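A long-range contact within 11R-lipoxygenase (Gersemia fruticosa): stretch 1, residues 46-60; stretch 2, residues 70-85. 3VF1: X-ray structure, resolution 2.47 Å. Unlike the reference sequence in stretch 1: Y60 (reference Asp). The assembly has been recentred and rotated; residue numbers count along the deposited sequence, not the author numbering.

Stretch 1 46-60: GKDGAETSAFSLDKY
Stretch 2 (70-85) TDTYDQSGVDVGEIAM

Stretch 1 runs antiparallel to stretch 2, so that G46 lies beside I83, T52 beside V78, F55 beside Q75, L57 beside Y73 and K59 beside D71. The axes of a weakly bonded strand at about 55-57 and the strand 70-77 make an angle of 170° but approach no closer than 9.0 Å, so side chains rather than backbone hydrogen bonds fill the space between them.

Backbones come closest at the start. G46 (phi/psi -79/164) and I83 form an antiparallel, non-hydrogen-bonded bridge, CA to CA 4.2 Å. G46 CA lies 3.0 Å from E82 O and 3.5 Å from V80 O, both CA-H...O contacts; a CB on G46 would fall 2.1 Å from V80 O, so glycine suits the site. A type I turn follows from G46 to G49, closed by G49 N to G46 O at 3.0 Å. G49, at 98/-18, takes a backbone conformation that calls for glycine.

K47 donates from its backbone N to E82 O at 2.6 Å. Its chain is t, t, p, t: two extended torsions carry it out from the backbone, the p bend at chi3 redirects it, and K47 NZ forms a salt bridge with E82 OE1 at 3.2 Å. E82 answers with chi1 m and chi2 t. A84 points its CB toward stretch 1, where this single methyl rests against the K47 backbone, A84 CB to K47 CA 3.9 Å.

V80, chi1 m, points toward stretch 1 and is buried there; its CB packs 4.2 Å from A50 CB. T52, chi1 82° (p), brings its CG2 within 3.2 Å of V78 O, while its OG1 donates to S53 O at 3.2 Å. The threonine thus offers a methyl to stretch 2, while its hydroxyl is hydrogen-bonded away from that contact, to S53 O and elsewhere in the structure.

Farther along, D71, Y73 and Q75 all point toward stretch 1, as alternate residues of a strand can. F55 (m, chi2 -76°) receives Q75 CB over one ring face, 4.0 Å from F55's ring centroid, while S76 O lies near the ring plane, 3.3 Å from F55 CE1. Q75 (m, m) bends at chi2, and its end stays near stretch 1, with Q75 NE2 4.2 Å from S56 O, a contact and not a hydrogen bond. L57 (m, t) sets its CD2 over the face of Y73, 3.7 Å from the centroid of the Y73 ring, an apolar CH-pi contact. Y73 (m, chi2 80°) is long enough for its OH to donate to D58 O at 2.8 Å, joining an aromatic surface to a polar tip.

K59 leaves its backbone sideways, but its t, p, t, t chain bends at chi2 and brings NZ to D71 OD2 at 2.8 Å, a salt bridge with D71 in chi1 m.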

# COMPACT_ATOMS: atom_id res chain seq x y z
N GLY A 46 -2.09 40.05 -0.44
CA GLY A 46 -1.41 40.32 0.81
C GLY A 46 -2.14 39.74 2.01
O GLY A 46 -3.31 39.38 1.92
N LYS A 47 -1.44 39.65 3.13
CA LYS A 47 -2.01 39.09 4.35
C LYS A 47 -3.25 39.85 4.79
O LYS A 47 -4.15 39.28 5.41
CB LYS A 47 -0.96 39.10 5.47
CG LYS A 47 -1.47 38.54 6.80
CD LYS A 47 -0.33 38.38 7.80
CE LYS A 47 0.35 39.70 8.10
NZ LYS A 47 1.44 39.55 9.11
N ASP A 48 -3.30 41.14 4.47
CA ASP A 48 -4.40 41.99 4.90
C ASP A 48 -5.42 42.26 3.80
O ASP A 48 -6.21 43.20 3.89
CB ASP A 48 -3.86 43.31 5.45
CG ASP A 48 -3.03 43.12 6.71
OD1 ASP A 48 -3.61 43.07 7.81
OD2 ASP A 48 -1.79 43.02 6.60
N GLY A 49 -5.40 41.44 2.75
CA GLY A 49 -6.41 41.50 1.71
C GLY A 49 -6.01 42.28 0.47
O GLY A 49 -6.62 42.14 -0.58
N ALA A 50 -4.98 43.11 0.59
CA ALA A 50 -4.52 43.93 -0.53
C ALA A 50 -4.02 43.04 -1.66
O ALA A 50 -2.97 42.41 -1.54
CB ALA A 50 -3.42 44.87 -0.07
N GLU A 51 -4.78 42.99 -2.76
CA GLU A 51 -4.40 42.16 -3.90
C GLU A 51 -4.03 43.01 -5.11
O GLU A 51 -4.50 44.14 -5.27
CB GLU A 51 -5.53 41.19 -4.26
CG GLU A 51 -6.84 41.86 -4.66
CD GLU A 51 -7.93 40.86 -4.99
OE1 GLU A 51 -9.06 41.29 -5.29
OE2 GLU A 51 -7.65 39.64 -4.95
N THR A 52 -3.17 42.46 -5.97
CA THR A 52 -2.67 43.18 -7.14
C THR A 52 -3.51 42.85 -8.37
O THR A 52 -4.63 42.35 -8.26
CB THR A 52 -1.21 42.80 -7.44
OG1 THR A 52 -1.17 41.57 -8.18
CG2 THR A 52 -0.42 42.65 -6.15
N SER A 53 -2.96 43.14 -9.55
CA SER A 53 -3.63 42.82 -10.80
C SER A 53 -2.96 41.62 -11.47
O SER A 53 -1.77 41.36 -11.27
CB SER A 53 -3.60 44.03 -11.74
OG SER A 53 -4.35 43.77 -12.92
N ALA A 54 -3.74 40.90 -12.27
CA ALA A 54 -3.26 39.67 -12.90
C ALA A 54 -2.10 39.92 -13.85
O ALA A 54 -2.29 40.33 -14.99
CB ALA A 54 -4.41 39.00 -13.64
N PHE A 55 -0.88 39.65 -13.38
CA PHE A 55 0.30 39.69 -14.24
C PHE A 55 0.17 38.61 -15.30
O PHE A 55 -0.70 37.74 -15.20
CB PHE A 55 1.57 39.46 -13.42
CG PHE A 55 1.85 40.55 -12.42
CD1 PHE A 55 2.36 41.77 -12.83
CD2 PHE A 55 1.62 40.34 -11.07
CE1 PHE A 55 2.62 42.76 -11.92
CE2 PHE A 55 1.89 41.34 -10.15
CZ PHE A 55 2.39 42.55 -10.57
N SER A 56 1.02 38.66 -16.31
CA SER A 56 1.00 37.66 -17.38
C SER A 56 2.34 36.95 -17.50
O SER A 56 3.33 37.52 -17.96
CB SER A 56 0.63 38.32 -18.71
OG SER A 56 -0.74 38.65 -18.75
N LEU A 57 2.36 35.69 -17.06
CA LEU A 57 3.56 34.87 -17.14
C LEU A 57 3.58 34.08 -18.44
O LEU A 57 2.76 33.19 -18.65
CB LEU A 57 3.61 33.91 -15.95
CG LEU A 57 3.52 34.57 -14.57
CD1 LEU A 57 3.50 33.52 -13.47
CD2 LEU A 57 4.67 35.54 -14.37
N ASP A 58 4.53 34.41 -19.31
CA ASP A 58 4.66 33.73 -20.59
C ASP A 58 5.57 32.52 -20.48
O ASP A 58 6.75 32.64 -20.14
CB ASP A 58 5.21 34.69 -21.65
CG ASP A 58 4.29 35.87 -21.89
OD1 ASP A 58 3.06 35.72 -21.71
OD2 ASP A 58 4.80 36.95 -22.26
N LYS A 59 5.02 31.34 -20.76
CA LYS A 59 5.78 30.10 -20.72
C LYS A 59 5.57 29.32 -22.02
O LYS A 59 4.44 29.01 -22.38
CB LYS A 59 5.37 29.25 -19.52
CG LYS A 59 6.09 27.91 -19.43
CD LYS A 59 7.60 28.09 -19.33
CE LYS A 59 8.30 26.75 -19.16
NZ LYS A 59 9.78 26.88 -19.15
N TYR A 60 6.67 29.02 -22.70
CA TYR A 60 6.61 28.27 -23.95
C TYR A 60 7.55 27.08 -23.90
O TYR A 60 8.72 27.21 -23.52
CB TYR A 60 6.98 29.18 -25.13
CG TYR A 60 6.14 30.43 -25.22
CD1 TYR A 60 4.85 30.39 -25.74
CD2 TYR A 60 6.64 31.66 -24.80
CE1 TYR A 60 4.08 31.53 -25.83
CE2 TYR A 60 5.87 32.81 -24.88
CZ TYR A 60 4.60 32.74 -25.40
OH TYR A 60 3.83 33.88 -25.49
N THR A 70 13.64 26.74 -14.75
CA THR A 70 13.19 27.92 -14.03
C THR A 70 12.89 29.08 -14.99
O THR A 70 13.54 29.22 -16.03
CB THR A 70 14.24 28.40 -13.02
OG1 THR A 70 14.40 27.41 -11.99
CG2 THR A 70 13.83 29.72 -12.38
N ASP A 71 11.91 29.89 -14.62
CA ASP A 71 11.61 31.12 -15.35
C ASP A 71 11.43 32.26 -14.36
O ASP A 71 10.58 32.20 -13.48
CB ASP A 71 10.34 30.95 -16.19
CG ASP A 71 10.46 29.87 -17.24
OD1 ASP A 71 11.04 30.15 -18.31
OD2 ASP A 71 9.98 28.74 -17.00
N THR A 72 12.25 33.30 -14.51
CA THR A 72 12.19 34.44 -13.60
C THR A 72 11.54 35.64 -14.29
O THR A 72 11.81 35.93 -15.45
CB THR A 72 13.60 34.83 -13.11
OG1 THR A 72 14.14 33.77 -12.32
CG2 THR A 72 13.54 36.10 -12.28
N TYR A 73 10.67 36.33 -13.55
CA TYR A 73 9.93 37.46 -14.09
C TYR A 73 10.05 38.67 -13.17
O TYR A 73 9.84 38.57 -11.96
CB TYR A 73 8.45 37.10 -14.25
CG TYR A 73 8.20 35.88 -15.11
CD1 TYR A 73 8.34 34.60 -14.58
CD2 TYR A 73 7.80 36.00 -16.43
CE1 TYR A 73 8.10 33.48 -15.35
CE2 TYR A 73 7.56 34.88 -17.21
CZ TYR A 73 7.71 33.62 -16.67
OH TYR A 73 7.47 32.51 -17.44
N ASP A 74 10.38 39.82 -13.75
CA ASP A 74 10.37 41.08 -13.02
C ASP A 74 9.04 41.78 -13.27
O ASP A 74 8.57 41.83 -14.41
CB ASP A 74 11.53 41.97 -13.46
CG ASP A 74 12.88 41.41 -13.08
OD1 ASP A 74 12.99 40.80 -11.99
OD2 ASP A 74 13.84 41.57 -13.86
N GLN A 75 8.43 42.30 -12.22
CA GLN A 75 7.10 42.89 -12.33
C GLN A 75 6.91 44.12 -11.45
O GLN A 75 7.76 44.44 -10.62
CB GLN A 75 6.03 41.84 -11.99
CG GLN A 75 6.02 40.63 -12.90
CD GLN A 75 5.59 40.96 -14.31
OE1 GLN A 75 5.52 42.12 -14.70
NE2 GLN A 75 5.28 39.92 -15.09
N SER A 76 5.78 44.80 -11.64
CA SER A 76 5.45 45.97 -10.85
C SER A 76 3.93 46.13 -10.73
O SER A 76 3.21 45.98 -11.72
CB SER A 76 6.05 47.23 -11.48
OG SER A 76 5.68 48.39 -10.76
N GLY A 77 3.45 46.45 -9.53
CA GLY A 77 2.03 46.61 -9.30
C GLY A 77 1.70 47.13 -7.92
O GLY A 77 2.59 47.53 -7.17
N VAL A 78 0.41 47.11 -7.58
CA VAL A 78 -0.05 47.58 -6.28
C VAL A 78 0.61 46.79 -5.15
O VAL A 78 0.60 45.56 -5.15
CB VAL A 78 -1.58 47.44 -6.15
CG1 VAL A 78 -2.03 47.67 -4.71
CG2 VAL A 78 -2.28 48.41 -7.10
N ASP A 79 1.18 47.50 -4.18
CA ASP A 79 1.82 46.86 -3.04
C ASP A 79 0.79 46.15 -2.18
O ASP A 79 -0.32 46.66 -1.98
CB ASP A 79 2.59 47.88 -2.21
CG ASP A 79 3.39 47.24 -1.09
OD1 ASP A 79 2.91 46.26 -0.49
OD2 ASP A 79 4.51 47.73 -0.80
N VAL A 80 1.16 44.98 -1.66
CA VAL A 80 0.25 44.18 -0.85
C VAL A 80 0.80 43.89 0.55
O VAL A 80 0.06 43.46 1.43
CB VAL A 80 -0.06 42.84 -1.54
CG1 VAL A 80 -0.61 43.08 -2.95
CG2 VAL A 80 1.18 41.96 -1.60
N GLY A 81 2.09 44.13 0.74
CA GLY A 81 2.74 43.88 2.01
C GLY A 81 3.32 42.48 2.06
O GLY A 81 4.21 42.15 1.28
N GLU A 82 2.81 41.65 2.97
CA GLU A 82 3.21 40.24 3.02
C GLU A 82 2.25 39.40 2.19
O GLU A 82 1.04 39.45 2.39
CB GLU A 82 3.22 39.73 4.46
CG GLU A 82 4.36 40.29 5.31
CD GLU A 82 4.73 39.37 6.45
OE1 GLU A 82 3.81 38.82 7.10
OE2 GLU A 82 5.94 39.19 6.70
N ILE A 83 2.80 38.63 1.26
CA ILE A 83 1.98 37.81 0.37
C ILE A 83 1.55 36.54 1.09
O ILE A 83 2.38 35.73 1.49
CB ILE A 83 2.73 37.43 -0.92
CG1 ILE A 83 3.46 38.65 -1.50
CG2 ILE A 83 1.76 36.86 -1.94
CD1 ILE A 83 4.34 38.32 -2.68
N ALA A 84 0.24 36.38 1.25
CA ALA A 84 -0.30 35.22 1.95
C ALA A 84 -0.62 34.09 0.97
O ALA A 84 -0.54 32.91 1.33
CB ALA A 84 -1.55 35.61 2.72
N MET A 85 -0.98 34.45 -0.25
CA MET A 85 -1.33 33.47 -1.27
C MET A 85 -1.25 34.07 -2.66
O MET A 85 -1.17 35.29 -2.83
CB MET A 85 -2.75 32.94 -1.01
CG MET A 85 -3.84 33.98 -1.22
SD MET A 85 -5.46 33.39 -0.71
CE MET A 85 -5.24 33.27 1.06